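PDB 4F1H: tyrosyl-DNA phosphodiesterase 2 from Danio rerio, which belongs to the endonuclease/exonuclease/phosphatase family of DNase I-like proteins and holds a magnesium ion close to bound DNA. Local coordinates for residues I6-V11 against F39-I44; T70-R75 against L112-L117; E181-T186 against D222-I227. All coordinates share one frame; numbering follows the deposited sequence.

Interaction 1 (I6-V11 against F39-I44)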
loop_
_atom_site.group_PDB
_atom_site.type_symbol
_atom_site.label_atom_id
_atom_site.label_comp_id
_atom_site.label_asym_id
_atom_site.label_seq_id
_atom_site.Cartn_x
_atom_site.Cartn_y
_atom_site.Cartn_z
ATOM N N ILE B 6 -20.086 16.214 4.110
ATOM C CA ILE B 6 -19.837 15.324 5.247
ATOM C C ILE B 6 -18.752 15.905 6.127
ATOM O O ILE B 6 -17.970 16.739 5.672
ATOM C CB ILE B 6 -19.384 13.904 4.794
ATOM C CG1 ILE B 6 -17.960 13.945 4.219
ATOM C CG2 ILE B 6 -20.375 13.296 3.803
ATOM C CD1 ILE B 6 -17.368 12.564 3.949
ATOM N N ILE B 7 -18.717 15.484 7.395
ATOM C CA ILE B 7 -17.568 15.747 8.252
ATOM C C ILE B 7 -17.162 14.388 8.788
ATOM O O ILE B 7 -18.037 13.592 9.078
ATOM C CB ILE B 7 -17.907 16.694 9.408
ATOM C CG1 ILE B 7 -17.945 18.140 8.860
ATOM C CG2 ILE B 7 -16.892 16.554 10.601
ATOM C CD1 ILE B 7 -18.248 19.199 9.912
ATOM N N SER B 8 -15.863 14.104 8.885
ATOM C CA SER B 8 -15.408 12.880 9.563
ATOM C C SER B 8 -14.384 13.328 10.597
ATOM O O SER B 8 -13.502 14.167 10.326
ATOM C CB SER B 8 -14.726 11.923 8.569
ATOM O OG SER B 8 -14.298 10.715 9.218
ATOM N N TRP B 9 -14.483 12.797 11.807
ATOM C CA TRP B 9 -13.602 13.285 12.887
ATOM C C TRP B 9 -13.451 12.255 13.993
ATOM O O TRP B 9 -14.446 11.779 14.558
ATOM C CB TRP B 9 -14.184 14.570 13.466
ATOM C CG TRP B 9 -13.192 15.548 14.043
ATOM C CD1 TRP B 9 -11.934 15.306 14.545
ATOM C CD2 TRP B 9 -13.400 16.965 14.132
ATOM N NE1 TRP B 9 -11.357 16.509 14.964
ATOM C CE2 TRP B 9 -12.258 17.520 14.751
ATOM C CE3 TRP B 9 -14.471 17.797 13.806
ATOM C CZ2 TRP B 9 -12.109 18.901 14.985
ATOM C CZ3 TRP B 9 -14.336 19.202 14.067
ATOM C CH2 TRP B 9 -13.155 19.713 14.649
ATOM N N ASN B 10 -12.200 11.938 14.346
ATOM C CA ASN B 10 -11.948 11.180 15.567
ATOM C C ASN B 10 -11.887 12.221 16.694
ATOM O O ASN B 10 -10.993 13.080 16.720
ATOM C CB ASN B 10 -10.610 10.406 15.413
ATOM C CG ASN B 10 -10.212 9.672 16.672
ATOM O OD1 ASN B 10 -10.485 10.132 17.780
ATOM N ND2 ASN B 10 -9.528 8.542 16.519
ATOM N N VAL B 11 -12.849 12.122 17.627
ATOM C CA VAL B 11 -13.046 13.135 18.673
ATOM C C VAL B 11 -12.162 12.944 19.889
ATOM O O VAL B 11 -12.196 13.769 20.806
ATOM C CB VAL B 11 -14.540 13.256 19.098
ATOM C CG1 VAL B 11 -15.394 13.482 17.828
ATOM C CG2 VAL B 11 -15.021 11.973 19.857
ATOM N N PHE B 39 -19.390 11.435 10.406
ATOM C CA PHE B 39 -18.815 10.138 10.745
ATOM C C PHE B 39 -17.841 10.421 11.893
ATOM O O PHE B 39 -16.890 11.217 11.727
ATOM C CB PHE B 39 -17.979 9.594 9.553
ATOM C CG PHE B 39 -18.729 9.433 8.265
ATOM C CD1 PHE B 39 -18.846 10.478 7.360
ATOM C CD2 PHE B 39 -19.262 8.198 7.914
ATOM C CE1 PHE B 39 -19.508 10.314 6.125
ATOM C CE2 PHE B 39 -19.916 8.020 6.660
ATOM C CZ PHE B 39 -20.008 9.056 5.758
ATOM N N LEU B 40 -18.073 9.804 13.058
ATOM C CA LEU B 40 -17.252 10.122 14.239
ATOM C C LEU B 40 -16.594 8.882 14.744
ATOM O O LEU B 40 -17.149 7.769 14.638
ATOM C CB LEU B 40 -18.100 10.721 15.359
ATOM C CG LEU B 40 -18.734 12.073 15.007
ATOM C CD1 LEU B 40 -19.686 12.551 16.110
ATOM C CD2 LEU B 40 -17.664 13.109 14.760
ATOM N N GLN B 41 -15.387 9.064 15.272
ATOM C CA GLN B 41 -14.698 7.937 15.907
ATOM C C GLN B 41 -14.258 8.270 17.320
ATOM O O GLN B 41 -14.078 9.436 17.662
ATOM C CB GLN B 41 -13.514 7.427 15.037
ATOM C CG GLN B 41 -13.931 7.097 13.596
ATOM C CD GLN B 41 -13.948 8.363 12.725
ATOM O OE1 GLN B 41 -13.103 9.260 12.889
ATOM N NE2 GLN B 41 -14.914 8.453 11.829
ATOM N N GLU B 42 -14.131 7.236 18.157
ATOM C CA GLU B 42 -13.694 7.390 19.544
ATOM C C GLU B 42 -14.643 8.275 20.357
ATOM O O GLU B 42 -14.232 9.033 21.253
ATOM C CB GLU B 42 -12.230 7.838 19.586
ATOM C CG GLU B 42 -11.474 7.279 20.759
ATOM C CD GLU B 42 -10.010 7.684 20.744
ATOM O OE1 GLU B 42 -9.642 8.440 21.651
ATOM O OE2 GLU B 42 -9.260 7.232 19.826
ATOM N N LEU B 43 -15.939 8.129 20.070
ATOM C CA LEU B 43 -16.965 8.633 20.999
ATOM C C LEU B 43 -16.897 7.808 22.282
ATOM O O LEU B 43 -16.506 6.633 22.258
ATOM C CB LEU B 43 -18.338 8.415 20.386
ATOM C CG LEU B 43 -18.604 9.305 19.172
ATOM C CD1 LEU B 43 -19.830 8.790 18.461
ATOM C CD2 LEU B 43 -18.815 10.699 19.610
ATOM N N ILE B 44 -17.256 8.421 23.403
ATOM C CA ILE B 44 -17.557 7.680 24.632
ATOM C C ILE B 44 -18.948 8.093 25.065
ATOM O O ILE B 44 -19.467 9.116 24.596
ATOM C CB ILE B 44 -16.528 7.929 25.746
ATOM C CG1 ILE B 44 -16.519 9.395 26.168
ATOM C CG2 ILE B 44 -15.123 7.464 25.327
ATOM C CD1 ILE B 44 -15.645 9.652 27.417
HETATM O O HOH W 1 -12.102 10.555 10.754
#

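Interaction 2 (T70-R75 against L112-L117). With nucleotides of chain A.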
loop_
_atom_site.group_PDB
_atom_site.type_symbol
_atom_site.label_atom_id
_atom_site.label_comp_id
_atom_site.label_asym_id
_atom_site.label_seq_id
_atom_site.Cartn_x
_atom_site.Cartn_y
_atom_site.Cartn_z
ATOM N N THR B 70 -17.636 4.211 17.339
ATOM C CA THR B 70 -17.850 5.147 16.222
ATOM C C THR B 70 -19.304 5.599 16.224
ATOM O O THR B 70 -20.124 5.053 16.991
ATOM C CB THR B 70 -17.574 4.445 14.902
ATOM O OG1 THR B 70 -18.425 3.279 14.809
ATOM C CG2 THR B 70 -16.060 4.015 14.850
ATOM N N GLY B 71 -19.643 6.586 15.391
ATOM C CA GLY B 71 -21.038 6.961 15.220
ATOM C C GLY B 71 -21.252 7.539 13.834
ATOM O O GLY B 71 -20.299 7.964 13.202
ATOM N N ILE B 72 -22.489 7.493 13.353
ATOM C CA ILE B 72 -22.881 8.190 12.147
ATOM C C ILE B 72 -24.073 9.075 12.511
ATOM O O ILE B 72 -25.035 8.607 13.122
ATOM C CB ILE B 72 -23.252 7.208 11.013
ATOM C CG1 ILE B 72 -22.031 6.424 10.540
ATOM C CG2 ILE B 72 -23.856 7.961 9.830
ATOM C CD1 ILE B 72 -22.429 5.369 9.465
ATOM N N MET B 73 -23.981 10.376 12.195
ATOM C CA MET B 73 -25.097 11.310 12.432
ATOM C C MET B 73 -25.635 11.677 11.067
ATOM O O MET B 73 -24.858 11.997 10.132
ATOM C CB MET B 73 -24.587 12.576 13.141
ATOM C CG MET B 73 -24.002 12.268 14.504
ATOM S SD MET B 73 -23.116 13.719 15.182
ATOM C CE MET B 73 -24.431 14.974 15.214
ATOM N N LEU B 74 -26.961 11.638 10.927
ATOM C CA LEU B 74 -27.637 11.961 9.657
ATOM C C LEU B 74 -28.505 13.215 9.811
ATOM O O LEU B 74 -29.302 13.314 10.747
ATOM C CB LEU B 74 -28.561 10.792 9.240
ATOM C CG LEU B 74 -27.871 9.437 9.131
ATOM C CD1 LEU B 74 -28.879 8.287 8.819
ATOM C CD2 LEU B 74 -26.758 9.517 8.105
ATOM N N ARG B 75 -28.352 14.203 8.929
ATOM C CA ARG B 75 -29.174 15.406 9.055
ATOM C C ARG B 75 -30.603 15.085 8.606
ATOM O O ARG B 75 -30.832 14.844 7.418
ATOM C CB ARG B 75 -28.614 16.529 8.183
ATOM C CG ARG B 75 -29.253 17.915 8.531
ATOM C CD ARG B 75 -28.308 19.102 8.238
ATOM N NE ARG B 75 -28.906 20.355 8.729
ATOM C CZ ARG B 75 -28.510 21.036 9.811
ATOM N NH1 ARG B 75 -27.463 20.644 10.531
ATOM N NH2 ARG B 75 -29.149 22.149 10.165
ATOM N N LEU B 112 -23.402 4.571 3.502
ATOM C CA LEU B 112 -22.460 5.327 4.342
ATOM C C LEU B 112 -21.749 4.384 5.303
ATOM O O LEU B 112 -22.373 3.524 5.924
ATOM C CB LEU B 112 -23.216 6.398 5.131
ATOM C CG LEU B 112 -24.037 7.326 4.220
ATOM C CD1 LEU B 112 -24.984 8.127 5.098
ATOM C CD2 LEU B 112 -23.174 8.245 3.374
ATOM N N MET B 113 -20.435 4.523 5.415
ATOM C CA MET B 113 -19.678 3.570 6.226
ATOM C C MET B 113 -18.622 4.281 7.048
ATOM O O MET B 113 -18.015 5.233 6.590
ATOM C CB MET B 113 -18.926 2.591 5.312
ATOM C CG MET B 113 -19.769 1.962 4.201
ATOM S SD MET B 113 -18.698 1.204 2.928
ATOM C CE MET B 113 -17.866 -0.051 3.904
ATOM N N THR B 114 -18.415 3.807 8.277
ATOM C CA THR B 114 -17.279 4.321 9.076
ATOM C C THR B 114 -16.649 3.228 9.934
ATOM O O THR B 114 -17.273 2.240 10.342
ATOM C CB THR B 114 -17.656 5.547 9.966
ATOM O OG1 THR B 114 -16.469 6.174 10.446
ATOM C CG2 THR B 114 -18.545 5.167 11.160
ATOM N N SER B 115 -15.371 3.433 10.231
ATOM C CA SER B 115 -14.657 2.535 11.110
ATOM C C SER B 115 -13.485 3.308 11.698
ATOM O O SER B 115 -13.069 4.373 11.183
ATOM C CB SER B 115 -14.177 1.301 10.332
ATOM O OG SER B 115 -13.595 0.351 11.227
ATOM N N HIS B 116 -12.979 2.802 12.810
ATOM C CA HIS B 116 -11.743 3.280 13.398
ATOM C C HIS B 116 -10.854 2.046 13.307
ATOM O O HIS B 116 -10.983 1.118 14.144
ATOM C CB HIS B 116 -12.047 3.669 14.843
ATOM C CG HIS B 116 -10.877 4.184 15.614
ATOM N ND1 HIS B 116 -10.944 4.398 16.973
ATOM C CD2 HIS B 116 -9.652 4.606 15.221
ATOM C CE1 HIS B 116 -9.794 4.892 17.401
ATOM N NE2 HIS B 116 -8.987 5.022 16.360
ATOM N N LEU B 117 -10.007 1.954 12.274
ATOM C CA LEU B 117 -9.245 0.714 12.089
ATOM C C LEU B 117 -8.184 0.602 13.183
ATOM O O LEU B 117 -7.748 1.595 13.776
ATOM C CB LEU B 117 -8.520 0.658 10.724
ATOM C CG LEU B 117 -9.414 0.732 9.477
ATOM C CD1 LEU B 117 -8.600 0.439 8.181
ATOM C CD2 LEU B 117 -10.612 -0.215 9.540
ATOM O OP3 DT A 1 -6.273 5.629 16.736
ATOM P P DT A 1 -5.579 6.949 16.617
ATOM O OP1 DT A 1 -6.246 8.084 17.237
ATOM O OP2 DT A 1 -5.398 7.363 15.181
ATOM O "O5'" DT A 1 -4.116 6.720 17.183
ATOM C "C5'" DT A 1 -3.328 7.887 17.471
ATOM C "C4'" DT A 1 -2.018 7.385 18.043
ATOM O "O4'" DT A 1 -2.305 6.962 19.405
ATOM C "C3'" DT A 1 -1.387 6.189 17.321
ATOM O "O3'" DT A 1 0.045 6.270 17.458
ATOM C "C2'" DT A 1 -1.908 4.990 18.109
ATOM C "C1'" DT A 1 -1.932 5.572 19.522
ATOM N N1 DT A 1 -2.862 4.864 20.451
ATOM C C2 DT A 1 -2.319 4.239 21.557
ATOM O O2 DT A 1 -1.102 4.225 21.801
ATOM N N3 DT A 1 -3.241 3.608 22.350
ATOM C C4 DT A 1 -4.621 3.544 22.179
ATOM O O4 DT A 1 -5.358 2.945 22.984
ATOM C C5 DT A 1 -5.105 4.230 20.993
ATOM C C7 DT A 1 -6.564 4.212 20.652
ATOM C C6 DT A 1 -4.230 4.856 20.191
#

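Interaction 3 (E181-T186 against D222-I227). With nucleotides of chain A.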
loop_
_atom_site.group_PDB
_atom_site.type_symbol
_atom_site.label_atom_id
_atom_site.label_comp_id
_atom_site.label_asym_id
_atom_site.label_seq_id
_atom_site.Cartn_x
_atom_site.Cartn_y
_atom_site.Cartn_z
ATOM N N GLU B 181 -1.335 19.882 -0.505
ATOM C CA GLU B 181 -0.370 19.774 0.576
ATOM C C GLU B 181 -0.920 20.231 1.908
ATOM O O GLU B 181 -0.537 19.724 2.961
ATOM C CB GLU B 181 0.911 20.547 0.231
ATOM C CG GLU B 181 2.049 19.634 -0.184
ATOM C CD GLU B 181 2.341 18.579 0.868
ATOM O OE1 GLU B 181 2.346 18.932 2.072
ATOM O OE2 GLU B 181 2.559 17.400 0.495
ATOM N N HIS B 182 -1.851 21.175 1.862
ATOM C CA HIS B 182 -2.337 21.797 3.084
ATOM C C HIS B 182 -3.662 21.228 3.606
ATOM O O HIS B 182 -4.227 21.743 4.574
ATOM C CB HIS B 182 -2.363 23.322 2.923
ATOM C CG HIS B 182 -1.007 23.917 2.688
ATOM N ND1 HIS B 182 -0.610 24.415 1.465
ATOM C CD2 HIS B 182 0.057 24.063 3.514
ATOM C CE1 HIS B 182 0.632 24.857 1.553
ATOM N NE2 HIS B 182 1.060 24.654 2.786
ATOM N N CYS B 183 -4.150 20.163 2.971
ATOM C CA CYS B 183 -5.178 19.332 3.586
ATOM C C CYS B 183 -4.721 17.859 3.608
ATOM O O CYS B 183 -5.529 16.936 3.496
ATOM C CB CYS B 183 -6.530 19.496 2.890
ATOM S SG CYS B 183 -6.565 19.058 1.130
ATOM N N ARG B 184 -3.419 17.656 3.786
ATOM C CA ARG B 184 -2.817 16.301 3.818
ATOM C C ARG B 184 -2.790 15.612 5.201
ATOM O O ARG B 184 -3.386 14.539 5.381
ATOM C CB ARG B 184 -1.380 16.402 3.317
ATOM C CG ARG B 184 -0.670 15.074 3.208
ATOM C CD ARG B 184 0.675 15.279 2.485
ATOM N NE ARG B 184 1.410 14.015 2.505
ATOM C CZ ARG B 184 2.562 13.810 1.877
ATOM N NH1 ARG B 184 3.103 14.780 1.152
ATOM N NH2 ARG B 184 3.139 12.625 1.948
ATOM N N TYR B 185 -2.113 16.215 6.170
ATOM C CA TYR B 185 -1.891 15.523 7.437
ATOM C C TYR B 185 -3.065 15.759 8.344
ATOM O O TYR B 185 -3.508 16.916 8.525
ATOM C CB TYR B 185 -0.614 16.039 8.118
ATOM C CG TYR B 185 0.555 15.920 7.206
ATOM C CD1 TYR B 185 0.960 14.665 6.745
ATOM C CD2 TYR B 185 1.240 17.055 6.770
ATOM C CE1 TYR B 185 2.055 14.536 5.874
ATOM C CE2 TYR B 185 2.319 16.937 5.899
ATOM C CZ TYR B 185 2.720 15.673 5.463
ATOM O OH TYR B 185 3.793 15.564 4.594
ATOM N N THR B 186 -3.582 14.679 8.932
ATOM C CA THR B 186 -4.779 14.786 9.784
ATOM C C THR B 186 -4.468 14.481 11.246
ATOM O O THR B 186 -5.275 14.723 12.155
ATOM C CB THR B 186 -5.931 13.865 9.310
ATOM O OG1 THR B 186 -5.582 12.489 9.549
ATOM C CG2 THR B 186 -6.272 14.043 7.806
ATOM N N ASP B 222 -15.896 17.480 -4.646
ATOM C CA ASP B 222 -15.907 18.879 -5.039
ATOM C C ASP B 222 -14.803 19.635 -4.311
ATOM O O ASP B 222 -13.828 20.072 -4.915
ATOM C CB ASP B 222 -17.277 19.447 -4.707
ATOM C CG ASP B 222 -17.387 20.924 -5.001
ATOM O OD1 ASP B 222 -16.903 21.327 -6.077
ATOM O OD2 ASP B 222 -17.958 21.670 -4.160
ATOM N N HIS B 223 -14.951 19.770 -2.997
ATOM C CA HIS B 223 -13.960 20.477 -2.203
ATOM C C HIS B 223 -13.747 19.791 -0.849
ATOM O O HIS B 223 -14.662 19.170 -0.313
ATOM C CB HIS B 223 -14.400 21.937 -2.050
ATOM C CG HIS B 223 -13.945 22.586 -0.786
ATOM N ND1 HIS B 223 -12.711 23.191 -0.661
ATOM C CD2 HIS B 223 -14.561 22.735 0.411
ATOM C CE1 HIS B 223 -12.584 23.676 0.561
ATOM N NE2 HIS B 223 -13.695 23.413 1.232
ATOM N N MET B 224 -12.528 19.878 -0.331
ATOM C CA MET B 224 -12.198 19.316 0.987
ATOM C C MET B 224 -11.409 20.341 1.821
ATOM O O MET B 224 -10.640 21.146 1.261
ATOM C CB MET B 224 -11.419 18.009 0.776
ATOM C CG MET B 224 -10.802 17.383 1.989
ATOM S SD MET B 224 -9.688 16.038 1.421
ATOM C CE MET B 224 -8.907 15.638 2.985
ATOM N N ALA B 225 -11.615 20.342 3.141
ATOM C CA ALA B 225 -10.827 21.163 4.055
ATOM C C ALA B 225 -10.585 20.429 5.350
ATOM O O ALA B 225 -11.442 19.640 5.787
ATOM C CB ALA B 225 -11.571 22.455 4.339
ATOM N N LEU B 226 -9.442 20.705 5.990
ATOM C CA LEU B 226 -9.232 20.197 7.336
ATOM C C LEU B 226 -9.675 21.243 8.330
ATOM O O LEU B 226 -9.406 22.433 8.167
ATOM C CB LEU B 226 -7.776 19.825 7.574
ATOM C CG LEU B 226 -7.247 18.791 6.595
ATOM C CD1 LEU B 226 -5.767 18.431 6.966
ATOM C CD2 LEU B 226 -8.136 17.516 6.595
ATOM N N ILE B 227 -10.391 20.803 9.355
ATOM C CA ILE B 227 -10.996 21.713 10.341
ATOM C C ILE B 227 -10.541 21.358 11.755
ATOM O O ILE B 227 -9.972 20.283 11.989
ATOM C CB ILE B 227 -12.542 21.745 10.247
ATOM C CG1 ILE B 227 -13.148 20.333 10.426
ATOM C CG2 ILE B 227 -12.986 22.325 8.901
ATOM C CD1 ILE B 227 -14.736 20.347 10.355
ATOM P P DA A 4 4.732 9.451 6.043
ATOM O OP1 DA A 4 3.368 9.297 5.475
ATOM O OP2 DA A 4 5.602 8.241 6.078
ATOM O "O5'" DA A 4 5.537 10.607 5.313
ATOM C "C5'" DA A 4 4.928 11.901 5.161
ATOM C "C4'" DA A 4 5.944 12.810 4.515
ATOM O "O4'" DA A 4 6.983 13.135 5.477
ATOM C "C3'" DA A 4 6.675 12.234 3.295
ATOM O "O3'" DA A 4 6.605 13.314 2.384
ATOM C "C2'" DA A 4 8.107 11.968 3.782
ATOM C "C1'" DA A 4 8.249 13.084 4.813
ATOM N N9 DA A 4 9.211 12.849 5.887
ATOM C C8 DA A 4 9.567 11.654 6.466
ATOM N N7 DA A 4 10.446 11.787 7.445
ATOM C C5 DA A 4 10.653 13.162 7.528
ATOM C C6 DA A 4 11.486 13.943 8.377
ATOM N N6 DA A 4 12.267 13.415 9.339
ATOM N N1 DA A 4 11.469 15.290 8.202
ATOM C C2 DA A 4 10.681 15.814 7.244
ATOM N N3 DA A 4 9.865 15.180 6.386
ATOM C C4 DA A 4 9.892 13.837 6.595
ATOM P P DG A 5 6.983 13.124 0.837
ATOM O OP1 DG A 5 6.005 13.917 0.039
ATOM O OP2 DG A 5 7.163 11.663 0.558
ATOM O "O5'" DG A 5 8.411 13.816 0.756
ATOM C "C5'" DG A 5 8.494 15.187 1.165
ATOM C "C4'" DG A 5 9.926 15.627 1.457
ATOM O "O4'" DG A 5 10.486 14.919 2.601
ATOM C "C3'" DG A 5 10.955 15.397 0.357
ATOM O "O3'" DG A 5 11.908 16.431 0.494
ATOM C "C2'" DG A 5 11.612 14.084 0.767
ATOM C "C1'" DG A 5 11.759 14.411 2.252
ATOM N N9 DG A 5 12.043 13.269 3.117
ATOM C C8 DG A 5 11.639 11.958 2.953
ATOM N N7 DG A 5 12.060 11.176 3.913
ATOM C C5 DG A 5 12.782 12.016 4.771
ATOM C C6 DG A 5 13.472 11.732 5.983
ATOM O O6 DG A 5 13.595 10.640 6.595
ATOM N N1 DG A 5 14.058 12.897 6.505
ATOM C C2 DG A 5 13.988 14.151 5.937
ATOM N N2 DG A 5 14.623 15.130 6.601
ATOM N N3 DG A 5 13.341 14.423 4.802
ATOM C C4 DG A 5 12.770 13.305 4.280
HETATM O O HOH W 2 -7.475 22.459 4.891
#

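Interaction 1 (I6-V11 against F39-I44)
CG of Gln41 lies anti to the carbonyl carbon (chi1 -53°) and the chain bends at the next bond (chi2 83°), which turns the amide back over the strand 6-10 toward Ser8. The two strands are a parallel pair, joined through helix 19-33 as a beta-alpha-beta crossover in the DNase I-like core. One water links them: Ser8 OG donates to it at 2.7 Å, and the water donates to Gln41 OE1. The Gln41 amide is used at both ends, since NE2 goes to Thr114 of the other sheet.

Beneath these groups runs the parallel ladder, in which Phe39 N bonds to Ile7 O (2.9 Å) and Trp9 N to Phe39 O. Gln41 N then bonds to Trp9 O, and Val11 N to Gln41 O (3.0 Å).

Phe39 lies on the face of Ser8 and Gln41, with its ring edge against Ile6: Phe39 CE1 is 3.8 Å from Ile6 CB. On the opposite face, which Leu40 shares with Trp9, Leu40 CD2 meets Val11 CG1, from just past the strand end, at 3.8 Å, branched aliphatic chains suited to packing under helices 19-33 and 45-54.

At the C-terminal end, the Glu42 side chain comes to about 3 Å from the magnesium ion (nearest atoms), and Asn10 ND2 bonds to Asp152. The Asn10 amide and Glu42 carboxylate planes are 78° apart, with Asn10 OD1 3.4 Å from Glu42 CB.

Interaction 2 (T70-R75 against L112-L117)
The methyl group of Thr114 fits among Thr70, Gly71 and Ile72, and this is the tightly packed part of the contact. Thr114 holds OG1 anti to its backbone N (chi1 -166°), where it bonds to Ala150 O; CG2 is thereby left for the opposing strand. Thr114 CG2 lies 3.8 Å from Ile72 CG1 and 3.9 Å from Thr70 CB. Threonine suits the place because its hydroxyl serves polar partners in both sheets, Ala150 O and the Gln41 amide, while its methyl packs as a hydrocarbon. Thr114 passes alongside both Thr70 and Ile72, running in the opposite direction to each. Farther along, Ile72 CD1 rests 4.0 Å from Leu112 O, and Leu74 CD2 meets Leu112 CD1 at 3.8 Å, the two leucines slanting past each other.

The strand axes stay 7.8 Å apart at an angle of 152°, too far for backbone pairing, so side chains pack on one another and on backbone atoms. Toward the DNA the contact thins out: Thr70 CG2 touches His116 CB at 4.0 Å, but the imidazole leads away from the strand 70-75. His116 NE2 donates a nearly straight bond (165°) to OP3 of DT1 of chain A, 2.8 Å away and in the ring plane. The His116 side chain also touches Glu42, Asp152 and Asn154.

This is the sheet-on-sheet packing of the DNase I-like alpha/beta sandwich. Residues 70-75 lie between strands 58-62 and 37-43 of one sheet; strand 108-114 runs between 97-105 and 145-150 of the other, with Met113 turned outward against helix 124-140.

Interaction 3 (E181-T186 against D222-I227)
Leu226 points its isobutyl group into the bend of residues 183-186, so that its two methyls meet different parts of the loop. Leu226 CD1 comes within 3.1 Å of Tyr185 O, a close approach of a methyl to a carbonyl, while Leu226 CG lies 3.8 Å from Cys183 CB in the conformer given. Leu226 CD2 turns to Thr186 CG2, which it meets at 4.1 Å with the two side chains crossing at about a right angle. A leucine fits here because its forked end can touch two parts of the loop at once. Met224, two residues earlier on the same face of the strand, is long and extended, and puts Met224 CE 3.7 Å from Cys183 O. A water adds a polar link, accepting from Leu226 N at 2.9 Å and donating weakly to His182 O.

Arg184 and Tyr185 direct their side chains away from the strand, toward the DNA. Arg184 is stretched out, its CG anti to the backbone N (chi1 -176°), and lies against the tyrosine: Tyr185 OH sits 3.4 Å above the centre of the guanidinium, and Arg184 CG lies over one face of the ring, toward its rim. A salt bridge to Glu181, whose OE2 accepts from Arg184 NH1 at 2.8 Å in the guanidinium plane through its syn lone pair, would restrict the turning of the guanidinium. The same Arg184 NH1 donates to OP1 of DG5 of chain A at 3.2 Å. The loop thus packs on the outermost strand of a DNase I-like sheet with one side and forms a phosphate-contacting DNA site with the other.

From the N terminus, the three contacts follow in series, none nested in or crossing another. Interaction 1 closes the crossover through helix 19-33. Interaction 2 then closes a longer, mainly beta excursion, bringing the chain from one sheet to the other. Interaction 3 closes last, folding the loop before strand 187-188 onto strand 220-227. Interactions 1 and 2 adjoin: strands 37-43 and 69-75 are neighbours, with Leu40 O probably bonded to Gly71 N. Interactions 1 and 3 meet where Ile227 packs on Ile7 and Trp9. Interactions 2 and 3 do not touch, their nearest atoms being about 11 Å apart, yet both reach the six-stranded sheet.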